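Local coordinates for protein nicotinate phosphoribosyltransferase (Saccharomyces cerevisiae, PDB 1VLP) that catalyses the ATP-dependent transfer of a phosphoribosyl group from phosphoribosyl diphosphate to nicotinate, giving nicotinate ribonucleotide, the first step of NAD synthesis from nicotinic acid, at residues K174-L179 with I184-F189. Sequence-based numbering, arbitrary orientation.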
loop_
_atom_site.group_PDB
_atom_site.type_symbol
_atom_site.label_atom_id
_atom_site.label_comp_id
_atom_site.label_asym_id
_atom_site.label_seq_id
_atom_site.Cartn_x
_atom_site.Cartn_y
_atom_site.Cartn_z
ATOM N N LYS A 174 -0.373 -23.238 -3.705
ATOM C CA LYS A 174 0.690 -23.892 -2.934
ATOM C C LYS A 174 1.235 -22.999 -1.843
ATOM O O LYS A 174 1.471 -23.471 -0.732
ATOM C CB LYS A 174 1.826 -24.365 -3.859
ATOM C CG LYS A 174 3.012 -24.898 -3.102
ATOM C CD LYS A 174 3.990 -25.628 -3.981
ATOM C CE LYS A 174 5.165 -26.234 -3.194
ATOM N NZ LYS A 174 6.225 -26.556 -4.212
ATOM N N LYS A 175 1.435 -21.706 -2.147
ATOM C CA LYS A 175 1.901 -20.747 -1.147
ATOM C C LYS A 175 0.888 -20.663 -0.013
ATOM O O LYS A 175 1.237 -20.811 1.146
ATOM C CB LYS A 175 2.123 -19.368 -1.747
ATOM C CG LYS A 175 3.281 -19.378 -2.754
ATOM C CD LYS A 175 3.445 -18.009 -3.371
ATOM C CE LYS A 175 4.492 -17.997 -4.434
ATOM N NZ LYS A 175 4.517 -16.656 -5.146
ATOM N N ALA A 176 -0.370 -20.455 -0.373
ATOM C CA ALA A 176 -1.427 -20.339 0.609
ATOM C C ALA A 176 -1.497 -21.597 1.498
ATOM O O ALA A 176 -1.613 -21.494 2.708
ATOM C CB ALA A 176 -2.718 -20.073 -0.074
ATOM N N GLU A 177 -1.365 -22.758 0.901
ATOM C CA GLU A 177 -1.466 -24.000 1.651
ATOM C C GLU A 177 -0.338 -24.124 2.631
ATOM O O GLU A 177 -0.545 -24.580 3.733
ATOM C CB GLU A 177 -1.537 -25.183 0.707
ATOM C CG GLU A 177 -2.860 -25.195 -0.083
ATOM C CD GLU A 177 -3.107 -26.448 -0.880
ATOM O OE1 GLU A 177 -2.208 -27.320 -0.919
ATOM O OE2 GLU A 177 -4.241 -26.562 -1.434
ATOM N N THR A 178 0.867 -23.715 2.247
ATOM C CA THR A 178 1.976 -23.732 3.199
ATOM C C THR A 178 1.725 -22.807 4.376
ATOM O O THR A 178 1.969 -23.152 5.554
ATOM C CB THR A 178 3.297 -23.422 2.501
ATOM O OG1 THR A 178 3.501 -24.381 1.455
ATOM C CG2 THR A 178 4.485 -23.485 3.467
ATOM N N LEU A 179 1.261 -21.605 4.066
ATOM C CA LEU A 179 0.960 -20.621 5.079
ATOM C C LEU A 179 -0.070 -21.191 6.075
ATOM O O LEU A 179 0.159 -21.168 7.265
ATOM C CB LEU A 179 0.506 -19.330 4.399
ATOM C CG LEU A 179 1.590 -18.539 3.661
ATOM C CD1 LEU A 179 0.973 -17.504 2.663
ATOM C CD2 LEU A 179 2.536 -17.866 4.605
ATOM N N ILE A 184 -0.461 -19.455 9.716
ATOM C CA ILE A 184 -0.123 -18.089 9.411
ATOM C C ILE A 184 -1.392 -17.291 9.021
ATOM O O ILE A 184 -2.095 -17.704 8.124
ATOM C CB ILE A 184 0.913 -17.975 8.277
ATOM C CG1 ILE A 184 2.201 -18.784 8.560
ATOM C CG2 ILE A 184 1.209 -16.543 7.991
ATOM C CD1 ILE A 184 2.967 -18.425 9.728
ATOM N N ARG A 185 -1.640 -16.170 9.710
ATOM C CA ARG A 185 -2.762 -15.275 9.403
ATOM C C ARG A 185 -2.191 -14.202 8.447
ATOM O O ARG A 185 -1.286 -13.427 8.802
ATOM C CB ARG A 185 -3.364 -14.627 10.676
ATOM C CG ARG A 185 -3.963 -15.595 11.627
ATOM C CD ARG A 185 -4.772 -14.857 12.674
ATOM N NE ARG A 185 -6.197 -15.082 12.499
ATOM C CZ ARG A 185 -7.153 -14.218 12.838
ATOM N NH1 ARG A 185 -6.855 -13.024 13.366
ATOM N NH2 ARG A 185 -8.423 -14.544 12.625
ATOM N N PHE A 186 -2.692 -14.171 7.216
ATOM C CA PHE A 186 -2.148 -13.292 6.206
ATOM C C PHE A 186 -3.212 -12.685 5.354
ATOM O O PHE A 186 -4.346 -13.199 5.249
ATOM C CB PHE A 186 -1.105 -14.006 5.300
ATOM C CG PHE A 186 -1.690 -14.993 4.348
ATOM C CD1 PHE A 186 -1.964 -16.301 4.778
ATOM C CD2 PHE A 186 -2.033 -14.632 3.027
ATOM C CE1 PHE A 186 -2.515 -17.219 3.949
ATOM C CE2 PHE A 186 -2.582 -15.584 2.173
ATOM C CZ PHE A 186 -2.845 -16.845 2.638
ATOM N N SER A 187 -2.839 -11.568 4.761
ATOM C CA SER A 187 -3.645 -10.962 3.712
ATOM C C SER A 187 -2.829 -10.761 2.437
ATOM O O SER A 187 -1.610 -10.603 2.465
ATOM C CB SER A 187 -4.241 -9.645 4.207
ATOM O OG SER A 187 -3.193 -8.716 4.393
ATOM N N GLU A 188 -3.522 -10.793 1.312
ATOM C CA GLU A 188 -2.980 -10.471 0.003
ATOM C C GLU A 188 -2.895 -8.970 -0.143
ATOM O O GLU A 188 -3.811 -8.231 0.252
ATOM C CB GLU A 188 -3.932 -11.057 -1.073
ATOM C CG GLU A 188 -3.358 -11.009 -2.474
ATOM C CD GLU A 188 -3.492 -9.670 -3.155
ATOM O OE1 GLU A 188 -4.391 -8.845 -2.843
ATOM O OE2 GLU A 188 -2.655 -9.432 -4.031
ATOM N N PHE A 189 -1.771 -8.487 -0.644
ATOM C CA PHE A 189 -1.445 -7.054 -0.621
ATOM C C PHE A 189 -0.756 -6.584 -1.909
ATOM O O PHE A 189 -0.036 -5.538 -1.906
ATOM C CB PHE A 189 -0.490 -6.871 0.574
ATOM C CG PHE A 189 -0.179 -5.450 0.977
ATOM C CD1 PHE A 189 -1.080 -4.372 0.792
ATOM C CD2 PHE A 189 1.063 -5.191 1.596
ATOM C CE1 PHE A 189 -0.735 -3.071 1.197
ATOM C CE2 PHE A 189 1.405 -3.891 2.012
ATOM C CZ PHE A 189 0.505 -2.842 1.820
#
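Leu179 and Phe186 illustrate how a helix packs against the strand that follows it, with one methyl set squarely on an aromatic face. CD1 of Leu179 lies 3.7 Å from the centroid of the Phe186 ring and only 10° off the ring normal, a CH-pi contact over the centre of one face. CB of Phe186 points toward the helix, and with CG between the backbone N and the carbonyl carbon (chi1 72°) the ring lies under the leucine; the two side chains meet at about a right angle.

Further apolar contacts extend the patch. CB of Leu179 touches the ring at CE1 of Phe186 (3.7 Å), while CB of Ala176, one helical turn earlier, comes obliquely to CZ of Phe186 at 4.2 Å. The leucine fork is shared: its other branch, CD2 of Leu179, rests against CG2 of Ile184 at 3.9 Å. An alanine in place of Phe186 would probably leave the Leu179 methyl without its aromatic seat and open a gap beside Ala176.

The polar component is a single backbone bond, from N of Ile184 to O of Leu179 (3.1 Å). It ties the short connection back onto the helix.

Strand 360-365 adds Phe363 and Ile365 to this core, and Phe180 also meets the Phe186 ring. Helix 168-181 thus packs on strand 186-188, a strand of the parallel sheet, flanked by 222-225 and 360-365, in the TIM-barrel-related domain of type II phosphoribosyltransferases; the strand leads to Phe189, which probably binds nicotinate, as in related enzymes.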